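Local coordinates for protein Maltose/maltodextrin transport permease homologue (Bdellovibrio bacteriovorus HD100, PDB 6FFL) that probably binds maltose and maltodextrins, and here holds maltotriose, as the solute-binding domain fused to the transmembrane subunit of an ABC sugar transporter, at residues W155-F166 with K208-A219. Numbering follows the deposited sequence.
With GLC (alpha-D-glucopyranose), chain B; GLC (alpha-D-glucopyranose), chain C; GLC (alpha-D-glucopyranose), chain D.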
ATOM      1  N   TRP A 155       1.193  18.092 -15.668  1.00 17.79           N
ATOM      2  CA  TRP A 155       0.924  18.430 -14.281  1.00 18.41           C
ATOM      3  C   TRP A 155       2.210  18.400 -13.475  1.00 20.26           C
ATOM      4  O   TRP A 155       3.089  17.569 -13.719  1.00 21.10           O
ATOM      5  CB  TRP A 155      -0.090  17.459 -13.668  1.00 18.57           C
ATOM      6  CG  TRP A 155      -1.448  17.739 -14.177  1.00 20.68           C
ATOM      7  CD1 TRP A 155      -2.102  17.096 -15.179  1.00 18.45           C
ATOM      8  CD2 TRP A 155      -2.310  18.786 -13.739  1.00 20.27           C
ATOM      9  NE1 TRP A 155      -3.329  17.668 -15.381  1.00 23.31           N
ATOM     10  CE2 TRP A 155      -3.480  18.711 -14.506  1.00 24.17           C
ATOM     11  CE3 TRP A 155      -2.202  19.784 -12.763  1.00 21.71           C
ATOM     12  CZ2 TRP A 155      -4.547  19.589 -14.327  1.00 30.92           C
ATOM     13  CZ3 TRP A 155      -3.257  20.654 -12.585  1.00 23.65           C
ATOM     14  CH2 TRP A 155      -4.414  20.552 -13.362  1.00 22.63           C
ATOM     15  N   GLY A 156       2.324  19.316 -12.517  1.00 16.28           N
ATOM     16  CA  GLY A 156       3.480  19.287 -11.643  1.00 18.21           C
ATOM     17  C   GLY A 156       3.488  18.053 -10.760  1.00 18.17           C
ATOM     18  O   GLY A 156       4.541  17.453 -10.521  1.00 15.99           O
ATOM     19  N   LEU A 157       2.315  17.649 -10.277  1.00 14.73           N
ATOM     20  CA  LEU A 157       2.222  16.564  -9.310  1.00 15.13           C
ATOM     21  C   LEU A 157       0.908  15.826  -9.507  1.00 15.47           C
ATOM     22  O   LEU A 157      -0.137  16.458  -9.661  1.00 17.00           O
ATOM     23  CB  LEU A 157       2.293  17.103  -7.872  1.00 13.22           C
ATOM     24  CG  LEU A 157       2.055  16.106  -6.731  1.00 11.91           C
ATOM     25  CD1 LEU A 157       3.141  15.035  -6.719  1.00 15.64           C
ATOM     26  CD2 LEU A 157       2.018  16.843  -5.387  1.00 16.74           C
ATOM     27  N   VAL A 158       0.956  14.493  -9.470  1.00 14.37           N
ATOM     28  CA  VAL A 158      -0.256  13.675  -9.501  1.00 15.17           C
ATOM     29  C   VAL A 158      -0.179  12.639  -8.397  1.00 17.94           C
ATOM     30  O   VAL A 158       0.901  12.114  -8.091  1.00 14.85           O
ATOM     31  CB  VAL A 158      -0.471  12.969 -10.862  1.00 14.37           C
ATOM     32  CG1 VAL A 158      -0.698  14.000 -11.986  1.00 14.97           C
ATOM     33  CG2 VAL A 158       0.710  12.042 -11.192  1.00 16.50           C
ATOM     34  N   PHE A 159      -1.332  12.334  -7.812  1.00 15.75           N
ATOM     35  CA  PHE A 159      -1.463  11.159  -6.956  1.00 18.49           C
ATOM     36  C   PHE A 159      -2.937  10.946  -6.651  1.00 18.38           C
ATOM     37  O   PHE A 159      -3.791  11.802  -6.912  1.00 17.32           O
ATOM     38  CB  PHE A 159      -0.605  11.236  -5.675  1.00 17.63           C
ATOM     39  CG  PHE A 159      -0.976  12.314  -4.673  1.00 16.92           C
ATOM     40  CD1 PHE A 159      -0.868  13.665  -4.978  1.00 17.03           C
ATOM     41  CD2 PHE A 159      -1.305  11.954  -3.364  1.00 19.86           C
ATOM     42  CE1 PHE A 159      -1.154  14.634  -4.025  1.00 18.02           C
ATOM     43  CE2 PHE A 159      -1.593  12.910  -2.396  1.00 21.29           C
ATOM     44  CZ  PHE A 159      -1.516  14.263  -2.724  1.00 19.07           C
ATOM     45  N   ASN A 160      -3.223   9.761  -6.110  1.00 17.28           N
ATOM     46  CA  ASN A 160      -4.578   9.328  -5.800  1.00 21.33           C
ATOM     47  C   ASN A 160      -4.992   9.950  -4.467  1.00 18.04           C
ATOM     48  O   ASN A 160      -5.212   9.273  -3.466  1.00 17.65           O
ATOM     49  CB  ASN A 160      -4.637   7.804  -5.762  1.00 18.69           C
ATOM     50  CG  ASN A 160      -6.050   7.276  -5.643  1.00 22.27           C
ATOM     51  OD1 ASN A 160      -7.017   7.988  -5.929  1.00 25.19           O
ATOM     52  ND2 ASN A 160      -6.181   6.028  -5.206  1.00 23.99           N
ATOM     53  N   TYR A 161      -5.111  11.278  -4.475  1.00 23.30           N
ATOM     54  CA  TYR A 161      -5.230  12.022  -3.226  1.00 26.41           C
ATOM     55  C   TYR A 161      -6.602  11.912  -2.565  1.00 26.52           C
ATOM     56  O   TYR A 161      -6.762  12.395  -1.436  1.00 26.62           O
ATOM     57  CB  TYR A 161      -4.870  13.494  -3.463  1.00 23.82           C
ATOM     58  CG  TYR A 161      -5.742  14.224  -4.466  1.00 20.21           C
ATOM     59  CD1 TYR A 161      -7.010  14.682  -4.119  1.00 22.53           C
ATOM     60  CD2 TYR A 161      -5.280  14.496  -5.747  1.00 21.31           C
ATOM     61  CE1 TYR A 161      -7.794  15.364  -5.025  1.00 25.33           C
ATOM     62  CE2 TYR A 161      -6.063  15.176  -6.661  1.00 22.43           C
ATOM     63  CZ  TYR A 161      -7.309  15.612  -6.300  1.00 25.24           C
ATOM     64  OH  TYR A 161      -8.080  16.297  -7.213  1.00 25.39           O
ATOM     65  N   THR A 162      -7.593  11.303  -3.219  1.00 20.42           N
ATOM     66  CA  THR A 162      -8.862  11.036  -2.547  1.00 20.08           C
ATOM     67  C   THR A 162      -8.788   9.833  -1.614  1.00 27.93           C
ATOM     68  O   THR A 162      -9.617   9.710  -0.697  1.00 25.54           O
ATOM     69  CB  THR A 162      -9.986  10.777  -3.558  1.00 28.28           C
ATOM     70  OG1 THR A 162      -9.660   9.631  -4.355  1.00 37.67           O
ATOM     71  CG2 THR A 162     -10.214  11.978  -4.468  1.00 36.21           C
ATOM     72  N   GLU A 163      -7.854   8.940  -1.860  1.00 22.67           N
ATOM     73  CA  GLU A 163      -7.743   7.672  -1.146  1.00 24.37           C
ATOM     74  C   GLU A 163      -7.008   7.894   0.169  1.00 16.51           C
ATOM     75  O   GLU A 163      -5.916   8.444   0.162  1.00 15.27           O
ATOM     76  CB  GLU A 163      -6.991   6.667  -2.018  1.00 24.97           C
ATOM     77  CG  GLU A 163      -6.919   5.253  -1.468  1.00 22.39           C
ATOM     78  CD  GLU A 163      -8.266   4.575  -1.369  1.00 29.80           C
ATOM     79  OE1 GLU A 163      -9.141   4.860  -2.213  1.00 38.83           O
ATOM     80  OE2 GLU A 163      -8.468   3.754  -0.438  1.00 24.25           O
ATOM     81  N   PRO A 164      -7.569   7.472   1.312  1.00 11.89           N
ATOM     82  CA  PRO A 164      -6.959   7.845   2.597  1.00 12.38           C
ATOM     83  C   PRO A 164      -5.510   7.412   2.757  1.00 13.41           C
ATOM     84  O   PRO A 164      -4.723   8.125   3.389  1.00 12.72           O
ATOM     85  CB  PRO A 164      -7.869   7.154   3.626  1.00 15.52           C
ATOM     86  CG  PRO A 164      -9.170   7.035   2.950  1.00 19.20           C
ATOM     87  CD  PRO A 164      -8.885   6.834   1.480  1.00 13.57           C
ATOM     88  N   PHE A 165      -5.134   6.244   2.226  1.00 12.86           N
ATOM     89  CA  PHE A 165      -3.737   5.822   2.318  1.00 13.40           C
ATOM     90  C   PHE A 165      -2.801   6.903   1.796  1.00 12.33           C
ATOM     91  O   PHE A 165      -1.700   7.088   2.328  1.00 11.70           O
ATOM     92  CB  PHE A 165      -3.543   4.527   1.530  1.00 10.91           C
ATOM     93  CG  PHE A 165      -2.270   3.785   1.860  1.00 11.15           C
ATOM     94  CD1 PHE A 165      -2.086   3.209   3.114  1.00 12.03           C
ATOM     95  CD2 PHE A 165      -1.276   3.643   0.903  1.00 13.24           C
ATOM     96  CE1 PHE A 165      -0.926   2.487   3.416  1.00 12.02           C
ATOM     97  CE2 PHE A 165      -0.108   2.935   1.186  1.00 13.74           C
ATOM     98  CZ  PHE A 165       0.068   2.359   2.456  1.00 14.68           C
ATOM     99  N   PHE A 166      -3.239   7.644   0.780  1.00 12.93           N
ATOM    100  CA  PHE A 166      -2.360   8.597   0.117  1.00 10.24           C
ATOM    101  C   PHE A 166      -2.293   9.945   0.828  1.00 16.12           C
ATOM    102  O   PHE A 166      -1.326  10.688   0.613  1.00 15.55           O
ATOM    103  CB  PHE A 166      -2.800   8.763  -1.335  1.00 11.28           C
ATOM    104  CG  PHE A 166      -2.521   7.550  -2.190  1.00 13.72           C
ATOM    105  CD1 PHE A 166      -3.339   6.425  -2.125  1.00 15.81           C
ATOM    106  CD2 PHE A 166      -1.428   7.531  -3.049  1.00 13.51           C
ATOM    107  CE1 PHE A 166      -3.073   5.299  -2.907  1.00 21.68           C
ATOM    108  CE2 PHE A 166      -1.160   6.406  -3.836  1.00 12.46           C
ATOM    109  CZ  PHE A 166      -1.982   5.298  -3.762  1.00 12.54           C
ATOM    110  N   LYS A 208      -2.803  24.886  -7.569  1.00 22.13           N
ATOM    111  CA  LYS A 208      -3.248  24.289  -8.832  1.00 21.93           C
ATOM    112  C   LYS A 208      -2.122  23.510  -9.507  1.00 24.21           C
ATOM    113  O   LYS A 208      -1.867  23.648 -10.706  1.00 22.72           O
ATOM    114  CB  LYS A 208      -3.830  25.347  -9.775  1.00 22.40           C
ATOM    115  CG  LYS A 208      -4.829  26.302  -9.110  1.00 32.53           C
ATOM    116  CD  LYS A 208      -4.804  27.658  -9.817  1.00 42.73           C
ATOM    117  CE  LYS A 208      -6.158  28.029 -10.365  1.00 47.09           C
ATOM    118  NZ  LYS A 208      -7.199  27.967  -9.310  1.00 50.03           N
ATOM    119  N   ILE A 209      -1.459  22.664  -8.723  1.00 20.07           N
ATOM    120  CA  ILE A 209      -0.395  21.813  -9.242  1.00 18.00           C
ATOM    121  C   ILE A 209      -0.796  20.346  -9.326  1.00 16.89           C
ATOM    122  O   ILE A 209      -0.011  19.543  -9.856  1.00 16.77           O
ATOM    123  CB  ILE A 209       0.910  21.970  -8.429  1.00 20.54           C
ATOM    124  CG1 ILE A 209       0.784  21.375  -7.027  1.00 20.49           C
ATOM    125  CG2 ILE A 209       1.293  23.441  -8.326  1.00 20.11           C
ATOM    126  CD1 ILE A 209       2.149  21.173  -6.367  1.00 20.58           C
ATOM    127  N   ILE A 210      -1.979  19.968  -8.833  1.00 18.47           N
ATOM    128  CA  ILE A 210      -2.509  18.612  -8.988  1.00 16.45           C
ATOM    129  C   ILE A 210      -3.853  18.707  -9.706  1.00 19.35           C
ATOM    130  O   ILE A 210      -4.548  19.726  -9.585  1.00 20.98           O
ATOM    131  CB  ILE A 210      -2.660  17.890  -7.633  1.00 15.25           C
ATOM    132  CG1 ILE A 210      -3.692  18.601  -6.752  1.00 16.86           C
ATOM    133  CG2 ILE A 210      -1.329  17.778  -6.912  1.00 14.78           C
ATOM    134  CD1 ILE A 210      -3.940  17.907  -5.411  1.00 20.90           C
ATOM    135  N   PRO A 211      -4.257  17.687 -10.458  1.00 18.56           N
ATOM    136  CA  PRO A 211      -5.511  17.778 -11.217  1.00 19.54           C
ATOM    137  C   PRO A 211      -6.739  17.803 -10.316  1.00 23.04           C
ATOM    138  O   PRO A 211      -6.730  17.315  -9.186  1.00 25.88           O
ATOM    139  CB  PRO A 211      -5.497  16.517 -12.087  1.00 19.77           C
ATOM    140  CG  PRO A 211      -4.062  16.027 -12.058  1.00 21.33           C
ATOM    141  CD  PRO A 211      -3.527  16.439 -10.729  1.00 21.54           C
ATOM    142  N   LYS A 212      -7.823  18.381 -10.851  1.00 21.19           N
ATOM    143  CA  LYS A 212      -9.082  18.411 -10.104  1.00 23.50           C
ATOM    144  C   LYS A 212      -9.680  17.018  -9.950  1.00 24.02           C
ATOM    145  O   LYS A 212     -10.419  16.764  -8.990  1.00 33.23           O
ATOM    146  CB  LYS A 212     -10.083  19.334 -10.799  1.00 23.54           C
ATOM    147  CG  LYS A 212      -9.620  20.773 -10.916  1.00 40.74           C
ATOM    148  CD  LYS A 212      -9.807  21.547  -9.617  1.00 41.39           C
ATOM    149  CE  LYS A 212      -9.830  23.048  -9.885  1.00 44.63           C
ATOM    150  NZ  LYS A 212      -9.964  23.863  -8.647  1.00 44.82           N
ATOM    151  N   GLU A 213      -9.418  16.124 -10.899  1.00 27.26           N
ATOM    152  CA  GLU A 213      -9.857  14.733 -10.833  1.00 34.65           C
ATOM    153  C   GLU A 213      -8.644  13.860 -11.095  1.00 32.10           C
ATOM    154  O   GLU A 213      -7.996  13.993 -12.136  1.00 32.67           O
ATOM    155  CB  GLU A 213     -10.958  14.428 -11.856  1.00 40.94           C
ATOM    156  CG  GLU A 213     -12.005  15.527 -12.024  1.00 55.59           C
ATOM    157  CD  GLU A 213     -13.065  15.495 -10.941  1.00 68.07           C
ATOM    158  OE1 GLU A 213     -13.092  14.517 -10.166  1.00 72.87           O
ATOM    159  OE2 GLU A 213     -13.874  16.446 -10.869  1.00 75.76           O
ATOM    160  N   CYS A 214      -8.333  12.963 -10.161  1.00 24.78           N
ATOM    161  CA  CYS A 214      -7.096  12.201 -10.297  1.00 25.71           C
ATOM    162  C   CYS A 214      -7.237  10.918  -9.474  1.00 28.64           C
ATOM    163  O   CYS A 214      -6.866  10.886  -8.299  1.00 30.03           O
ATOM    164  CB  CYS A 214      -5.904  13.026  -9.851  1.00 23.78           C
ATOM    165  SG  CYS A 214      -4.312  12.358 -10.323  1.00 24.36           S
ATOM    166  N   ASP A 215      -7.776   9.874 -10.104  1.00 23.17           N
ATOM    167  CA  ASP A 215      -7.820   8.582  -9.439  1.00 28.23           C
ATOM    168  C   ASP A 215      -6.486   7.864  -9.652  1.00 26.21           C
ATOM    169  O   ASP A 215      -5.548   8.414 -10.241  1.00 21.79           O
ATOM    170  CB  ASP A 215      -9.033   7.771  -9.909  1.00 25.41           C
ATOM    171  CG  ASP A 215      -8.973   7.370 -11.378  1.00 29.80           C
ATOM    172  OD1 ASP A 215      -7.934   7.549 -12.046  1.00 29.03           O
ATOM    173  OD2 ASP A 215     -10.003   6.863 -11.879  1.00 33.91           O
ATOM    174  N   TYR A 216      -6.376   6.630  -9.155  1.00 20.99           N
ATOM    175  CA  TYR A 216      -5.087   5.948  -9.218  1.00 20.13           C
ATOM    176  C   TYR A 216      -4.622   5.779 -10.659  1.00 21.02           C
ATOM    177  O   TYR A 216      -3.470   6.086 -10.996  1.00 21.37           O
ATOM    178  CB  TYR A 216      -5.145   4.587  -8.523  1.00 21.97           C
ATOM    179  CG  TYR A 216      -3.784   3.908  -8.531  1.00 18.53           C
ATOM    180  CD1 TYR A 216      -2.888   4.101  -7.482  1.00 17.49           C
ATOM    181  CD2 TYR A 216      -3.389   3.099  -9.595  1.00 20.92           C
ATOM    182  CE1 TYR A 216      -1.630   3.490  -7.491  1.00 16.28           C
ATOM    183  CE2 TYR A 216      -2.139   2.493  -9.616  1.00 20.12           C
ATOM    184  CZ  TYR A 216      -1.264   2.699  -8.563  1.00 16.00           C
ATOM    185  OH  TYR A 216      -0.028   2.089  -8.588  1.00 16.48           O
ATOM    186  N   GLU A 217      -5.507   5.295 -11.531  1.00 22.84           N
ATOM    187  CA  GLU A 217      -5.077   5.015 -12.893  1.00 24.79           C
ATOM    188  C   GLU A 217      -4.753   6.292 -13.654  1.00 24.65           C
ATOM    189  O   GLU A 217      -3.882   6.281 -14.531  1.00 22.16           O
ATOM    190  CB  GLU A 217      -6.143   4.214 -13.643  1.00 27.90           C
ATOM    191  CG  GLU A 217      -5.665   3.706 -15.003  1.00 44.63           C
ATOM    192  CD  GLU A 217      -4.234   3.162 -14.976  1.00 55.31           C
ATOM    193  OE1 GLU A 217      -3.899   2.367 -14.066  1.00 52.85           O
ATOM    194  OE2 GLU A 217      -3.440   3.532 -15.873  1.00 52.36           O
ATOM    195  N   THR A 218      -5.436   7.390 -13.337  1.00 26.35           N
ATOM    196  CA  THR A 218      -5.136   8.656 -14.001  1.00 29.15           C
ATOM    197  C   THR A 218      -3.735   9.146 -13.641  1.00 23.45           C
ATOM    198  O   THR A 218      -2.964   9.547 -14.523  1.00 22.89           O
ATOM    199  CB  THR A 218      -6.195   9.696 -13.636  1.00 32.94           C
ATOM    200  OG1 THR A 218      -7.455   9.303 -14.205  1.00 27.93           O
ATOM    201  CG2 THR A 218      -5.802  11.079 -14.162  1.00 27.54           C
ATOM    202  N   ALA A 219      -3.378   9.102 -12.352  1.00 21.85           N
ATOM    203  CA  ALA A 219      -2.028   9.499 -11.947  1.00 19.30           C
ATOM    204  C   ALA A 219      -0.990   8.564 -12.547  1.00 21.44           C
ATOM    205  O   ALA A 219       0.063   9.008 -13.020  1.00 18.94           O
ATOM    206  CB  ALA A 219      -1.907   9.523 -10.420  1.00 16.46           C
TER
HETATM  207  C1  GLC B   3      -4.467   0.706   2.311  1.00 10.47           C
HETATM  208  C2  GLC B   3      -4.990  -0.369   3.267  1.00 10.75           C
HETATM  209  C3  GLC B   3      -6.482  -0.602   3.002  1.00 10.70           C
HETATM  210  C4  GLC B   3      -7.245   0.704   3.138  1.00 10.69           C
HETATM  211  C5  GLC B   3      -6.646   1.763   2.201  1.00  9.40           C
HETATM  212  C6  GLC B   3      -7.265   3.128   2.485  1.00 11.77           C
HETATM  213  O2  GLC B   3      -4.246  -1.595   3.123  1.00 13.05           O
HETATM  214  O3  GLC B   3      -7.010  -1.551   3.955  1.00 11.62           O
HETATM  215  O4  GLC B   3      -8.622   0.478   2.801  1.00 12.36           O
HETATM  216  O5  GLC B   3      -5.247   1.893   2.476  1.00 12.56           O
HETATM  217  O6  GLC B   3      -6.934   4.092   1.463  1.00 12.72           O
HETATM  218  C1  GLC C   2      -1.878   0.009  -2.183  1.00 10.30           C
HETATM  219  C2  GLC C   2      -1.450  -0.575  -0.843  1.00  8.49           C
HETATM  220  C3  GLC C   2      -2.622  -0.825   0.092  1.00  9.27           C
HETATM  221  C4  GLC C   2      -3.431   0.465   0.191  1.00 10.87           C
HETATM  222  C5  GLC C   2      -3.870   0.892  -1.207  1.00 13.95           C
HETATM  223  C6  GLC C   2      -4.694   2.184  -1.158  1.00 13.54           C
HETATM  224  O2  GLC C   2      -0.738  -1.800  -1.103  1.00 13.85           O
HETATM  225  O3  GLC C   2      -2.109  -1.184   1.387  1.00 13.75           O
HETATM  226  O4  GLC C   2      -4.591   0.238   0.976  1.00 13.25           O
HETATM  227  O5  GLC C   2      -2.702   1.149  -1.979  1.00 12.81           O
HETATM  228  O6  GLC C   2      -5.393   2.371  -2.408  1.00 13.42           O
HETATM  229  C1  GLC D   1      -1.982  -2.227  -6.915  1.00 22.37           C
HETATM  230  C2  GLC D   1      -1.055  -2.818  -5.848  1.00 16.36           C
HETATM  231  C3  GLC D   1      -1.590  -2.558  -4.447  1.00 19.78           C
HETATM  232  C4  GLC D   1      -1.934  -1.080  -4.251  1.00 20.13           C
HETATM  233  C5  GLC D   1      -2.854  -0.594  -5.379  1.00 19.02           C
HETATM  234  C6  GLC D   1      -3.102   0.911  -5.284  1.00 28.57           C
HETATM  235  O1  GLC D   1      -3.211  -2.956  -6.933  1.00 26.13           O
HETATM  236  O2  GLC D   1      -0.953  -4.236  -6.008  1.00 17.97           O
HETATM  237  O3  GLC D   1      -0.610  -3.008  -3.486  1.00 16.06           O
HETATM  238  O4  GLC D   1      -2.569  -0.946  -2.963  1.00 15.10           O
HETATM  239  O5  GLC D   1      -2.256  -0.837  -6.658  1.00 23.82           O
HETATM  240  O6  GLC D   1      -4.084   1.314  -6.250  1.00 27.69           O
HETATM  241  O   HOH W   1      -7.685  11.037  -5.933  1.00 42.40           O
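L157 N donates to I209 O (3.0 Å) where the chain leaving helix 191-205 runs beside the short strand 157-158, and a CA-H...O contact from I210 to L157 O adds to it. W155 and P211 show a proline covering an indole: P211 CG sits 3.6 Å from the centroid of the five-membered ring of W155, almost on the ring normal, a CH-pi contact. V158 reaches the same proline with CG1, while its CG2 lies against A219 CB at 3.7 Å, joining the strand to the first turn of helix 216-224. With chi1 at 61°, CG of Y161 stands between its own N and carbonyl carbon, and the ring extends to P211, where OH donates to P211 O at 2.6 Å in the carbonyl plane. I210 CD1 packs over one face of this phenol ring, and the hydroxyl bond and the CH-pi contact hold the ring from its end and from one face. A water ties the two segments together further along, donating to N160 OD1 and to C214 O while accepting from T162 N. N160 crosses Y216 at about a right angle, and N160 CB lies over the centre of the F166 ring. F166 CZ in turn meets the edge of the Y216 ring, 4.0 Å from CD1. Y216 offers one face to O6 of the chain D glucose, 3.3 Å above its plane, and E163 OE2, also salt-bridged to R355, accepts from O6 of the chain B glucose. E163, P164, F165, F166 and Y216 belong to the glycan pocket, where aromatic side chains pack on glucose units, as is familiar from maltodextrin-binding proteins.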